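PDB 3VX6: E1 from Kluyveromyces marxianus, which activates the ubiquitin-like proteins Atg12, for conjugation to Atg5, and Atg8, for conjugation to phosphatidylethanolamine, as the E1-like enzyme of autophagy. Local coordinates for residues D20-H25 with L62-F67; E26-K31 with A129-Y134; S39-L44 with Y82-N87; F123-F128 with Y138-P143. All blocks are in the same frame, centred on the assembly; numbering follows the deposited sequence.

Contact 1: residues D20-H25 with L62-F67; sequences DSSFFH and LRDDSF
The Phe23 ring is held between two apolar groups: CD1 of Leu62 lies over one face, offset toward the rim, and CE2 of Phe67 lies over the opposite one, likewise near the rim. Arg63 O sits at the ring edge, in its plane, 3.3 Å from Phe23 CD2. The Phe23 and Phe67 rings, with planes 20° apart and centroids 4.6 Å apart, form an offset pair with very little overlap. On the Leu62 side the contact is a CH-pi approach, with Leu62 CD1 4.2 Å from the Phe23 ring centroid. CG of Phe23 is anti to its backbone N (chi1 173°), and the side chain runs next to Leu62 in the same direction. Before the helix, the backbones meet through a hydrogen bond from Asp20 N to Leu62 O, 3.0 Å long. Ser22 also touches Asp64, with Ser22 CB 3.7 Å from Asp64 CG. Beyond the two segments, Phe23 packs on Met125 and Leu44. Asp20 is the N-cap of helix 21-33, and the bond from its N-H to Leu62 O leads from the short parallel pair of strands 16-19 and 59-62 into the start of that helix.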
loop_
_atom_site.group_PDB
_atom_site.type_symbol
_atom_site.label_atom_id
_atom_site.label_comp_id
_atom_site.label_asym_id
_atom_site.label_seq_id
_atom_site.Cartn_x
_atom_site.Cartn_y
_atom_site.Cartn_z
ATOM N N ASP A 20 17.650 -0.042 3.723
ATOM C CA ASP A 20 19.080 0.185 3.753
ATOM C C ASP A 20 19.446 0.153 5.234
ATOM O O ASP A 20 18.632 0.534 6.085
ATOM C CB ASP A 20 19.419 1.560 3.163
ATOM C CG ASP A 20 20.915 1.795 3.053
ATOM O OD1 ASP A 20 21.610 1.747 4.095
ATOM O OD2 ASP A 20 21.398 2.024 1.922
ATOM N N SER A 21 20.655 -0.310 5.545
ATOM C CA SER A 21 21.085 -0.367 6.936
ATOM C C SER A 21 20.888 1.010 7.560
ATOM O O SER A 21 20.703 1.126 8.771
ATOM C CB SER A 21 22.556 -0.790 7.037
ATOM O OG SER A 21 23.421 0.215 6.543
ATOM N N SER A 22 20.887 2.041 6.717
ATOM C CA SER A 22 20.709 3.416 7.168
ATOM C C SER A 22 19.339 3.667 7.782
ATOM O O SER A 22 19.129 4.690 8.437
ATOM C CB SER A 22 20.920 4.387 6.011
ATOM O OG SER A 22 19.851 4.339 5.094
ATOM N N PHE A 23 18.404 2.749 7.556
ATOM C CA PHE A 23 17.059 2.871 8.107
ATOM C C PHE A 23 17.069 2.403 9.543
ATOM O O PHE A 23 16.468 3.026 10.410
ATOM C CB PHE A 23 16.071 2.016 7.327
ATOM C CG PHE A 23 14.703 1.976 7.939
ATOM C CD1 PHE A 23 14.354 0.965 8.822
ATOM C CD2 PHE A 23 13.761 2.955 7.630
ATOM C CE1 PHE A 23 13.092 0.927 9.387
ATOM C CE2 PHE A 23 12.495 2.925 8.188
ATOM C CZ PHE A 23 12.155 1.909 9.069
ATOM N N PHE A 24 17.738 1.278 9.777
ATOM C CA PHE A 24 17.848 0.725 11.113
ATOM C C PHE A 24 18.868 1.521 11.882
ATOM O O PHE A 24 18.851 1.543 13.109
ATOM C CB PHE A 24 18.249 -0.737 11.054
ATOM C CG PHE A 24 17.118 -1.633 10.703
ATOM C CD1 PHE A 24 17.166 -2.422 9.564
ATOM C CD2 PHE A 24 15.971 -1.650 11.488
ATOM C CE1 PHE A 24 16.090 -3.210 9.214
ATOM C CE2 PHE A 24 14.894 -2.431 11.145
ATOM C CZ PHE A 24 14.950 -3.210 10.011
ATOM N N HIS A 25 19.766 2.165 11.151
ATOM C CA HIS A 25 20.757 3.001 11.777
ATOM C C HIS A 25 19.943 4.181 12.266
ATOM O O HIS A 25 20.075 4.610 13.403
ATOM C CB HIS A 25 21.806 3.453 10.760
ATOM C CG HIS A 25 23.039 2.598 10.741
ATOM N ND1 HIS A 25 22.997 1.226 10.597
ATOM C CD2 HIS A 25 24.350 2.926 10.830
ATOM C CE1 HIS A 25 24.227 0.745 10.597
ATOM N NE2 HIS A 25 25.067 1.754 10.737
ATOM N N LEU A 62 13.272 2.212 2.258
ATOM C CA LEU A 62 13.381 2.832 3.552
ATOM C C LEU A 62 14.846 3.043 3.861
ATOM O O LEU A 62 15.579 2.100 4.123
ATOM C CB LEU A 62 12.736 1.932 4.608
ATOM C CG LEU A 62 11.249 1.650 4.412
ATOM C CD1 LEU A 62 10.741 0.755 5.525
ATOM C CD2 LEU A 62 10.497 2.957 4.395
ATOM N N ARG A 63 15.269 4.296 3.800
ATOM C CA ARG A 63 16.641 4.655 4.090
ATOM C C ARG A 63 16.505 5.397 5.400
ATOM O O ARG A 63 15.493 5.274 6.081
ATOM C CB ARG A 63 17.182 5.601 3.016
ATOM C CG ARG A 63 16.693 5.291 1.608
ATOM C CD ARG A 63 17.071 6.387 0.610
ATOM N NE ARG A 63 16.365 6.247 -0.668
ATOM C CZ ARG A 63 16.420 5.171 -1.458
ATOM N NH1 ARG A 63 17.150 4.113 -1.112
ATOM N NH2 ARG A 63 15.751 5.153 -2.608
ATOM N N ASP A 64 17.514 6.176 5.753
ATOM C CA ASP A 64 17.450 6.937 6.984
ATOM C C ASP A 64 16.459 8.088 6.851
ATOM O O ASP A 64 15.921 8.570 7.849
ATOM C CB ASP A 64 18.844 7.452 7.363
ATOM C CG ASP A 64 19.679 7.849 6.156
ATOM O OD1 ASP A 64 20.895 8.082 6.336
ATOM O OD2 ASP A 64 19.138 7.931 5.035
ATOM N N ASP A 65 16.200 8.510 5.614
ATOM C CA ASP A 65 15.272 9.612 5.364
ATOM C C ASP A 65 13.796 9.200 5.473
ATOM O O ASP A 65 12.916 10.046 5.652
ATOM C CB ASP A 65 15.530 10.224 3.978
ATOM C CG ASP A 65 15.339 9.223 2.848
ATOM O OD1 ASP A 65 16.297 8.469 2.540
ATOM O OD2 ASP A 65 14.221 9.187 2.279
ATOM N N SER A 66 13.531 7.903 5.381
ATOM C CA SER A 66 12.169 7.398 5.456
ATOM C C SER A 66 11.392 7.809 6.699
ATOM O O SER A 66 10.203 7.505 6.829
ATOM C CB SER A 66 12.179 5.879 5.341
ATOM O OG SER A 66 12.510 5.502 4.020
ATOM N N PHE A 67 12.051 8.508 7.613
ATOM C CA PHE A 67 11.379 8.922 8.829
ATOM C C PHE A 67 10.942 10.365 8.788
ATOM O O PHE A 67 10.081 10.783 9.567
ATOM C CB PHE A 67 12.284 8.676 10.024
ATOM C CG PHE A 67 12.390 7.234 10.398
ATOM C CD1 PHE A 67 11.379 6.623 11.130
ATOM C CD2 PHE A 67 13.490 6.485 10.020
ATOM C CE1 PHE A 67 11.463 5.286 11.480
ATOM C CE2 PHE A 67 13.586 5.151 10.364
ATOM C CZ PHE A 67 12.570 4.547 11.098
#

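Contact 2: residues E26-K31 with A129-Y134; sequences ELSRLK and ADLKKY
Lys31 is extended throughout, with CG anti to its backbone N (chi1 -178°), and this straight chain carries NZ out from the helix to the backbone of Ala129. There NZ gives a weak hydrogen bond to Ala129 O, 3.3 Å long. In Leu131, CG is anti to the carbonyl carbon (chi1 -49°); its two methyls meet different residues of the helix. CD1 touches the aliphatic part of the lysine, 4.1 Å from Lys31 CD, the two side chains crossing at a slant, while CD2 lies against Ser28. The hydroxyl of Ser28 itself is hydrogen-bonded to Phe24 O, one turn back in the helix. The partners lie on helix 21-33 and at the turn of the beta hairpin formed by strands 123-130 and 135-144, so the helix packs where the first strand of the hairpin ends. At the turn, Asp130 is the centre of an inverse gamma turn, and its OD2 accepts from Lys132 N at 3.0 Å in an Asx turn, the donor lying above the carboxylate plane. Deeper in, Leu27 CD2 meets Ala129 CB, 4.2 Å away. Leu27 continues onto Leu83 and Asn85 of strand 78-86, and Phe136 touches Ser28, Ala129 and Leu131.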
loop_
_atom_site.group_PDB
_atom_site.type_symbol
_atom_site.label_atom_id
_atom_site.label_comp_id
_atom_site.label_asym_id
_atom_site.label_seq_id
_atom_site.Cartn_x
_atom_site.Cartn_y
_atom_site.Cartn_z
ATOM N N GLU A 26 19.070 4.681 11.403
ATOM C CA GLU A 26 18.228 5.810 11.757
ATOM C C GLU A 26 17.198 5.368 12.789
ATOM O O GLU A 26 16.891 6.109 13.719
ATOM C CB GLU A 26 17.533 6.371 10.510
ATOM C CG GLU A 26 16.625 7.578 10.762
ATOM C CD GLU A 26 17.357 8.797 11.324
ATOM O OE1 GLU A 26 18.598 8.743 11.491
ATOM O OE2 GLU A 26 16.683 9.816 11.597
ATOM N N LEU A 27 16.661 4.164 12.629
ATOM C CA LEU A 27 15.684 3.669 13.587
ATOM C C LEU A 27 16.398 3.629 14.911
ATOM O O LEU A 27 15.864 4.065 15.925
ATOM C CB LEU A 27 15.197 2.260 13.225
ATOM C CG LEU A 27 14.297 1.584 14.271
ATOM C CD1 LEU A 27 13.129 2.492 14.618
ATOM C CD2 LEU A 27 13.799 0.261 13.738
ATOM N N SER A 28 17.617 3.105 14.893
ATOM C CA SER A 28 18.419 3.021 16.102
ATOM C C SER A 28 18.549 4.421 16.677
ATOM O O SER A 28 18.232 4.653 17.839
ATOM C CB SER A 28 19.805 2.461 15.786
ATOM O OG SER A 28 19.730 1.118 15.342
ATOM N N ARG A 29 19.008 5.352 15.850
ATOM C CA ARG A 29 19.169 6.731 16.281
ATOM C C ARG A 29 17.857 7.230 16.884
ATOM O O ARG A 29 17.823 7.684 18.029
ATOM C CB ARG A 29 19.584 7.614 15.092
ATOM C CG ARG A 29 20.951 7.258 14.487
ATOM C CD ARG A 29 21.063 7.712 13.032
ATOM N NE ARG A 29 22.026 6.897 12.290
ATOM C CZ ARG A 29 22.047 6.770 10.963
ATOM N NH1 ARG A 29 21.153 7.408 10.214
ATOM N NH2 ARG A 29 22.958 5.994 10.384
ATOM N N LEU A 30 16.774 7.125 16.124
ATOM C CA LEU A 30 15.477 7.578 16.603
ATOM C C LEU A 30 15.019 6.851 17.860
ATOM O O LEU A 30 14.447 7.467 18.762
ATOM C CB LEU A 30 14.426 7.428 15.504
ATOM C CG LEU A 30 14.467 8.474 14.387
ATOM C CD1 LEU A 30 13.452 8.100 13.335
ATOM C CD2 LEU A 30 14.169 9.855 14.937
ATOM N N LYS A 31 15.256 5.542 17.919
ATOM C CA LYS A 31 14.866 4.768 19.092
ATOM C C LYS A 31 15.788 5.151 20.236
ATOM O O LYS A 31 15.540 4.809 21.391
ATOM C CB LYS A 31 14.987 3.262 18.841
ATOM C CG LYS A 31 14.542 2.425 20.036
ATOM C CD LYS A 31 14.821 0.951 19.849
ATOM C CE LYS A 31 14.352 0.165 21.066
ATOM N NZ LYS A 31 14.655 -1.287 20.940
ATOM N N ALA A 129 14.524 -3.826 16.977
ATOM C CA ALA A 129 15.887 -3.411 16.752
ATOM C C ALA A 129 16.643 -3.867 17.981
ATOM O O ALA A 129 16.480 -3.306 19.070
ATOM C CB ALA A 129 15.962 -1.902 16.597
ATOM N N ASP A 130 17.426 -4.928 17.810
ATOM C CA ASP A 130 18.232 -5.465 18.897
ATOM C C ASP A 130 19.540 -4.696 18.883
ATOM O O ASP A 130 20.533 -5.136 18.311
ATOM C CB ASP A 130 18.504 -6.953 18.690
ATOM C CG ASP A 130 19.269 -7.562 19.841
ATOM O OD1 ASP A 130 19.492 -8.794 19.820
ATOM O OD2 ASP A 130 19.644 -6.803 20.766
ATOM N N LEU A 131 19.525 -3.528 19.501
ATOM C CA LEU A 131 20.702 -2.691 19.537
ATOM C C LEU A 131 21.823 -3.309 20.378
ATOM O O LEU A 131 22.907 -2.739 20.496
ATOM C CB LEU A 131 20.311 -1.304 20.050
ATOM C CG LEU A 131 19.084 -0.719 19.338
ATOM C CD1 LEU A 131 18.893 0.743 19.724
ATOM C CD2 LEU A 131 19.266 -0.841 17.841
ATOM N N LYS A 132 21.561 -4.480 20.951
ATOM C CA LYS A 132 22.559 -5.175 21.763
ATOM C C LYS A 132 23.364 -6.108 20.866
ATOM O O LYS A 132 24.502 -5.812 20.504
ATOM C CB LYS A 132 21.874 -5.988 22.869
ATOM C CG LYS A 132 22.800 -6.919 23.660
ATOM C CD LYS A 132 21.991 -7.866 24.540
ATOM C CE LYS A 132 22.881 -8.830 25.315
ATOM N NZ LYS A 132 22.079 -9.729 26.203
ATOM N N LYS A 133 22.756 -7.234 20.503
ATOM C CA LYS A 133 23.392 -8.227 19.648
ATOM C C LYS A 133 23.490 -7.676 18.222
ATOM O O LYS A 133 23.882 -8.379 17.287
ATOM C CB LYS A 133 22.568 -9.515 19.698
ATOM C CG LYS A 133 22.237 -9.918 21.134
ATOM C CD LYS A 133 21.263 -11.084 21.254
ATOM C CE LYS A 133 20.864 -11.275 22.721
ATOM N NZ LYS A 133 20.034 -12.486 22.973
ATOM N N TYR A 134 23.140 -6.395 18.095
ATOM C CA TYR A 134 23.148 -5.642 16.841
ATOM C C TYR A 134 22.499 -6.387 15.661
ATOM O O TYR A 134 23.104 -6.582 14.607
ATOM C CB TYR A 134 24.579 -5.214 16.508
ATOM C CG TYR A 134 24.634 -4.049 15.554
ATOM C CD1 TYR A 134 24.211 -4.193 14.234
ATOM C CD2 TYR A 134 25.070 -2.791 15.970
ATOM C CE1 TYR A 134 24.218 -3.121 13.343
ATOM C CE2 TYR A 134 25.079 -1.700 15.077
ATOM C CZ TYR A 134 24.646 -1.883 13.764
ATOM O OH TYR A 134 24.613 -0.844 12.861
#

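Contact 3: residues S39-L44 with Y82-N87; sequences SDEKAL and YLLNFN
Strands 40-47 and 78-86 are antiparallel neighbours in the mixed sheet, their directions 155° apart here, with firm bridges at Asp40-Asn85 and Ala43-Tyr82. Among the backbone hydrogen bonds, Asp40 and Asn85 are joined both ways, with Asn85 N to Asp40 O at 2.6 Å. Further along, Leu83 N gives a bond of 2.6 Å to Lys42 O, while the return bond from Lys42 N to Leu83 O is weak. Polar side chains add a further link. Asp40 and Asn85 project together from the sheet, CG of Asn85 anti to its backbone N (chi1 -179°), and Asn85 ND2 donates to Asp40 OD2 at 2.7 Å with an angle of 156°. The carboxylate and amide planes are only 19° apart, nearly coplanar. The amide is gripped through its oxygen as well, since Asn85 OD1 is hydrogen-bonded to Ser127 OG. The second carboxylate oxygen, Asp40 OD1, forms a salt bridge with Lys42 NZ at 3.5 Å. Both Asp40 and Asn85 also touch Lys31 of helix 21-33. Apolar contacts include Leu44 CD1 against Leu83 CB at 3.8 Å. Ala43 CB rests 4.1 Å from Tyr82 CD1. Beside the start of the strand, Ser39 CB comes within 3.6 Å of Leu84 CD2.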
loop_
_atom_site.group_PDB
_atom_site.type_symbol
_atom_site.label_atom_id
_atom_site.label_comp_id
_atom_site.label_asym_id
_atom_site.label_seq_id
_atom_site.Cartn_x
_atom_site.Cartn_y
_atom_site.Cartn_z
ATOM N N SER A 39 7.091 0.298 22.704
ATOM C CA SER A 39 7.202 0.043 21.283
ATOM C C SER A 39 7.068 1.347 20.498
ATOM O O SER A 39 6.138 2.118 20.707
ATOM C CB SER A 39 6.139 -0.969 20.870
ATOM O OG SER A 39 6.332 -2.179 21.588
ATOM N N ASP A 40 8.015 1.590 19.601
ATOM C CA ASP A 40 8.025 2.807 18.795
ATOM C C ASP A 40 7.011 2.720 17.665
ATOM O O ASP A 40 7.030 1.775 16.882
ATOM C CB ASP A 40 9.415 3.035 18.186
ATOM C CG ASP A 40 10.547 2.827 19.186
ATOM O OD1 ASP A 40 10.794 3.721 20.032
ATOM O OD2 ASP A 40 11.192 1.755 19.124
ATOM N N GLU A 41 6.134 3.714 17.583
ATOM C CA GLU A 41 5.117 3.772 16.538
ATOM C C GLU A 41 5.374 5.060 15.737
ATOM O O GLU A 41 4.772 6.104 15.994
ATOM C CB GLU A 41 3.726 3.775 17.181
ATOM C CG GLU A 41 2.603 3.249 16.298
ATOM C CD GLU A 41 1.386 2.827 17.115
ATOM O OE1 GLU A 41 1.428 1.738 17.738
ATOM O OE2 GLU A 41 0.393 3.589 17.149
ATOM N N LYS A 42 6.296 4.964 14.780
ATOM C CA LYS A 42 6.699 6.088 13.942
ATOM C C LYS A 42 6.019 6.106 12.593
ATOM O O LYS A 42 5.596 5.080 12.078
ATOM C CB LYS A 42 8.212 6.060 13.691
ATOM C CG LYS A 42 9.059 6.972 14.575
ATOM C CD LYS A 42 9.491 6.297 15.859
ATOM C CE LYS A 42 10.251 7.268 16.757
ATOM N NZ LYS A 42 10.702 6.623 18.036
ATOM N N ALA A 43 5.926 7.291 12.016
ATOM C CA ALA A 43 5.338 7.427 10.701
ATOM C C ALA A 43 6.503 7.341 9.729
ATOM O O ALA A 43 7.537 7.959 9.938
ATOM C CB ALA A 43 4.641 8.767 10.560
ATOM N N LEU A 44 6.338 6.550 8.679
ATOM C CA LEU A 44 7.369 6.397 7.670
ATOM C C LEU A 44 6.936 7.207 6.448
ATOM O O LEU A 44 5.753 7.475 6.253
ATOM C CB LEU A 44 7.538 4.915 7.317
ATOM C CG LEU A 44 7.963 4.034 8.498
ATOM C CD1 LEU A 44 7.846 2.567 8.150
ATOM C CD2 LEU A 44 9.381 4.381 8.888
ATOM N N TYR A 82 3.699 3.414 8.393
ATOM C CA TYR A 82 3.803 3.456 9.836
ATOM C C TYR A 82 4.693 2.332 10.333
ATOM O O TYR A 82 4.676 1.220 9.806
ATOM C CB TYR A 82 2.401 3.369 10.475
ATOM C CG TYR A 82 1.493 4.522 10.072
ATOM C CD1 TYR A 82 1.731 5.830 10.528
ATOM C CD2 TYR A 82 0.453 4.325 9.154
ATOM C CE1 TYR A 82 0.960 6.911 10.068
ATOM C CE2 TYR A 82 -0.321 5.392 8.687
ATOM C CZ TYR A 82 -0.064 6.679 9.140
ATOM O OH TYR A 82 -0.823 7.720 8.632
ATOM N N LEU A 83 5.500 2.638 11.338
ATOM C CA LEU A 83 6.372 1.633 11.911
ATOM C C LEU A 83 5.936 1.334 13.341
ATOM O O LEU A 83 5.512 2.216 14.071
ATOM C CB LEU A 83 7.829 2.106 11.889
ATOM C CG LEU A 83 8.837 1.318 12.739
ATOM C CD1 LEU A 83 9.025 -0.081 12.197
ATOM C CD2 LEU A 83 10.165 2.072 12.755
ATOM N N LEU A 84 6.006 0.065 13.713
ATOM C CA LEU A 84 5.674 -0.356 15.054
ATOM C C LEU A 84 6.877 -1.177 15.518
ATOM O O LEU A 84 6.897 -2.395 15.387
ATOM C CB LEU A 84 4.416 -1.225 15.065
ATOM C CG LEU A 84 3.728 -1.403 16.431
ATOM C CD1 LEU A 84 3.110 -2.784 16.482
ATOM C CD2 LEU A 84 4.700 -1.240 17.583
ATOM N N ASN A 85 7.891 -0.501 16.044
ATOM C CA ASN A 85 9.073 -1.191 16.522
ATOM C C ASN A 85 8.893 -1.724 17.943
ATOM O O ASN A 85 8.843 -0.948 18.905
ATOM C CB ASN A 85 10.287 -0.262 16.510
ATOM C CG ASN A 85 11.551 -0.965 16.989
ATOM O OD1 ASN A 85 12.069 -1.848 16.302
ATOM N ND2 ASN A 85 12.038 -0.595 18.176
ATOM N N PHE A 86 8.807 -3.046 18.065
ATOM C CA PHE A 86 8.680 -3.704 19.359
ATOM C C PHE A 86 9.989 -3.572 20.146
ATOM O O PHE A 86 11.080 -3.479 19.568
ATOM C CB PHE A 86 8.319 -5.172 19.159
ATOM C CG PHE A 86 6.935 -5.368 18.652
ATOM C CD1 PHE A 86 5.842 -5.112 19.476
ATOM C CD2 PHE A 86 6.709 -5.736 17.330
ATOM C CE1 PHE A 86 4.543 -5.217 18.993
ATOM C CE2 PHE A 86 5.422 -5.842 16.835
ATOM C CZ PHE A 86 4.331 -5.579 17.673
ATOM N N ASN A 87 9.869 -3.549 21.469
ATOM C CA ASN A 87 11.024 -3.395 22.339
ATOM C C ASN A 87 11.717 -4.702 22.668
ATOM O O ASN A 87 12.875 -4.707 23.079
ATOM C CB ASN A 87 10.616 -2.667 23.631
ATOM C CG ASN A 87 9.284 -3.163 24.201
ATOM O OD1 ASN A 87 8.575 -3.974 23.583
ATOM N ND2 ASN A 87 8.932 -2.661 25.383
#

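Contact 4: residues F123-F128 with Y138-P143; sequences FYMISF and YWICMP
Tyr124 to Ser127 pair with Cys141 to Tyr138 in the antiparallel arrangement of a beta hairpin, strands 123-130 and 135-144, buried within the mixed sheet. The strands run at 172° to each other. Four backbone hydrogen bonds hold them: Tyr124 and Cys141 bond in both directions, as do Ile126 and Trp139, and the bond from Tyr124 N to Cys141 O (2.7 Å) is close to straight. On the Met125 and Ile140 face, Met125 lies across its partner, with CG 3.4 Å from Ile140 CG1. The same side chain is bent at its last torsion and turns Met125 CE toward Tyr138 CB, 3.5 Å away. Its sulfur makes a Met-aromatic contact, Met125 SD lying 5.4 Å from the Tyr138 ring centroid and 60° from the ring normal. This face looks to helix 21-33 and strand 59-62: Tyr138 meets Phe24 edge-to-face, while Met125 and Ile140 reach Leu62. The other face carries Tyr124, Cys141, Ile126 and Trp139, where helix 97-114 touches both Tyr124 and Trp139. Trp139 NE1 is hydrogen-bonded to Glu263 O. Cys141 SG lies obliquely beside the Tyr124 ring, 5.5 Å from its centroid. Ile126 and Trp139 run side by side, and Ile126 CG1, set between the backbone N and the carbonyl carbon (chi1 53°), comes 3.5 Å from Trp139 CB.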
loop_
_atom_site.group_PDB
_atom_site.type_symbol
_atom_site.label_atom_id
_atom_site.label_comp_id
_atom_site.label_asym_id
_atom_site.label_seq_id
_atom_site.Cartn_x
_atom_site.Cartn_y
_atom_site.Cartn_z
ATOM N N PHE A 123 1.645 1.502 4.276
ATOM C CA PHE A 123 2.476 0.382 4.655
ATOM C C PHE A 123 2.771 0.521 6.128
ATOM O O PHE A 123 2.894 1.624 6.653
ATOM C CB PHE A 123 3.767 0.312 3.848
ATOM C CG PHE A 123 4.702 1.445 4.086
ATOM C CD1 PHE A 123 4.472 2.685 3.508
ATOM C CD2 PHE A 123 5.864 1.249 4.827
ATOM C CE1 PHE A 123 5.392 3.718 3.656
ATOM C CE2 PHE A 123 6.792 2.269 4.983
ATOM C CZ PHE A 123 6.561 3.505 4.397
ATOM N N TYR A 124 2.853 -0.625 6.782
ATOM C CA TYR A 124 3.093 -0.721 8.203
ATOM C C TYR A 124 4.264 -1.676 8.406
ATOM O O TYR A 124 4.372 -2.718 7.749
ATOM C CB TYR A 124 1.840 -1.266 8.883
ATOM C CG TYR A 124 0.602 -0.430 8.627
ATOM C CD1 TYR A 124 0.216 0.569 9.526
ATOM C CD2 TYR A 124 -0.180 -0.626 7.476
ATOM C CE1 TYR A 124 -0.917 1.352 9.292
ATOM C CE2 TYR A 124 -1.318 0.158 7.228
ATOM C CZ TYR A 124 -1.681 1.146 8.148
ATOM O OH TYR A 124 -2.804 1.928 7.952
ATOM N N MET A 125 5.154 -1.314 9.310
ATOM C CA MET A 125 6.301 -2.152 9.563
ATOM C C MET A 125 6.382 -2.443 11.041
ATOM O O MET A 125 6.212 -1.550 11.848
ATOM C CB MET A 125 7.575 -1.435 9.106
ATOM C CG MET A 125 8.837 -2.240 9.294
ATOM S SD MET A 125 10.299 -1.335 8.774
ATOM C CE MET A 125 11.417 -1.801 10.089
ATOM N N ILE A 126 6.575 -3.699 11.402
ATOM C CA ILE A 126 6.749 -4.015 12.806
ATOM C C ILE A 126 8.202 -4.433 12.839
ATOM O O ILE A 126 8.726 -4.973 11.862
ATOM C CB ILE A 126 5.851 -5.168 13.307
ATOM C CG1 ILE A 126 6.010 -6.403 12.413
ATOM C CG2 ILE A 126 4.408 -4.675 13.412
ATOM C CD1 ILE A 126 5.314 -7.658 12.939
ATOM N N SER A 127 8.879 -4.158 13.937
ATOM C CA SER A 127 10.279 -4.509 14.000
ATOM C C SER A 127 10.767 -4.629 15.416
ATOM O O SER A 127 10.069 -4.308 16.375
ATOM C CB SER A 127 11.125 -3.458 13.264
ATOM O OG SER A 127 11.028 -2.172 13.866
ATOM N N PHE A 128 11.980 -5.136 15.524
ATOM C CA PHE A 128 12.645 -5.281 16.788
ATOM C C PHE A 128 14.071 -4.957 16.464
ATOM O O PHE A 128 14.739 -5.689 15.726
ATOM C CB PHE A 128 12.575 -6.699 17.326
ATOM C CG PHE A 128 13.413 -6.895 18.552
ATOM C CD1 PHE A 128 14.334 -7.937 18.629
ATOM C CD2 PHE A 128 13.307 -6.008 19.624
ATOM C CE1 PHE A 128 15.135 -8.092 19.748
ATOM C CE2 PHE A 128 14.105 -6.155 20.743
ATOM C CZ PHE A 128 15.022 -7.202 20.807
ATOM N N TYR A 138 12.564 -7.357 11.452
ATOM C CA TYR A 138 11.465 -6.512 11.016
ATOM C C TYR A 138 10.532 -7.217 10.067
ATOM O O TYR A 138 10.857 -8.259 9.496
ATOM C CB TYR A 138 11.960 -5.243 10.346
ATOM C CG TYR A 138 12.734 -5.482 9.088
ATOM C CD1 TYR A 138 13.995 -6.062 9.135
ATOM C CD2 TYR A 138 12.228 -5.083 7.847
ATOM C CE1 TYR A 138 14.744 -6.236 7.989
ATOM C CE2 TYR A 138 12.972 -5.249 6.682
ATOM C CZ TYR A 138 14.235 -5.829 6.764
ATOM O OH TYR A 138 15.009 -6.005 5.638
ATOM N N TRP A 139 9.359 -6.622 9.905
ATOM C CA TRP A 139 8.348 -7.172 9.043
ATOM C C TRP A 139 7.484 -6.044 8.522
ATOM O O TRP A 139 6.870 -5.304 9.296
ATOM C CB TRP A 139 7.494 -8.152 9.824
ATOM C CG TRP A 139 6.903 -9.201 8.971
ATOM C CD1 TRP A 139 6.856 -9.225 7.607
ATOM C CD2 TRP A 139 6.286 -10.410 9.415
ATOM N NE1 TRP A 139 6.252 -10.376 7.177
ATOM C CE2 TRP A 139 5.892 -11.123 8.267
ATOM C CE3 TRP A 139 6.027 -10.960 10.677
ATOM C CZ2 TRP A 139 5.252 -12.361 8.339
ATOM C CZ3 TRP A 139 5.391 -12.191 10.747
ATOM C CH2 TRP A 139 5.011 -12.878 9.583
ATOM N N ILE A 140 7.441 -5.906 7.204
ATOM C CA ILE A 140 6.641 -4.860 6.605
ATOM C C ILE A 140 5.418 -5.477 5.964
ATOM O O ILE A 140 5.449 -6.628 5.517
ATOM C CB ILE A 140 7.430 -4.090 5.537
ATOM C CG1 ILE A 140 8.705 -3.514 6.155
ATOM C CG2 ILE A 140 6.573 -2.974 4.964
ATOM C CD1 ILE A 140 9.573 -2.721 5.189
ATOM N N CYS A 141 4.330 -4.711 5.957
ATOM C CA CYS A 141 3.086 -5.148 5.348
ATOM C C CYS A 141 2.392 -3.927 4.779
ATOM O O CYS A 141 2.517 -2.822 5.300
ATOM C CB CYS A 141 2.164 -5.826 6.365
ATOM S SG CYS A 141 1.206 -4.713 7.433
ATOM N N MET A 142 1.702 -4.127 3.671
ATOM C CA MET A 142 0.933 -3.062 3.054
ATOM C C MET A 142 -0.436 -3.728 3.041
ATOM O O MET A 142 -0.722 -4.545 2.172
ATOM C CB MET A 142 1.431 -2.793 1.638
ATOM C CG MET A 142 0.761 -1.608 0.989
ATOM S SD MET A 142 1.443 -1.327 -0.615
ATOM C CE MET A 142 2.689 -0.083 -0.296
ATOM N N PRO A 143 -1.288 -3.406 4.029
ATOM C CA PRO A 143 -2.614 -3.998 4.124
ATOM C C PRO A 143 -3.412 -4.031 2.850
ATOM O O PRO A 143 -3.587 -3.028 2.158
ATOM C CB PRO A 143 -3.279 -3.180 5.220
ATOM C CG PRO A 143 -2.155 -2.842 6.080
ATOM C CD PRO A 143 -1.141 -2.378 5.062
#

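Contacts 3 and 4 belong to one sheet, their centres about 9 Å apart; strands 78-86 and 123-130 are parallel neighbours in it, with backbone hydrogen bonding between Leu84 and Met125. Contacts 1 and 2 share helix 21-33, their centres about 11 Å apart: contact 2 sets the helix against the end of strand 123-130, and contact 1 joins its start to the loop after strand 59-62. Side chains also link the contacts. Phe67 of contact 1 reaches Leu30 of contact 2 and both Leu44 and Leu83 of contact 3, while Phe23 and Phe24 meet Met125 of contact 4. Lys31 of contact 2 packs against contact 3, Lys31 CG lying 3.5 Å from Asp40 OD2.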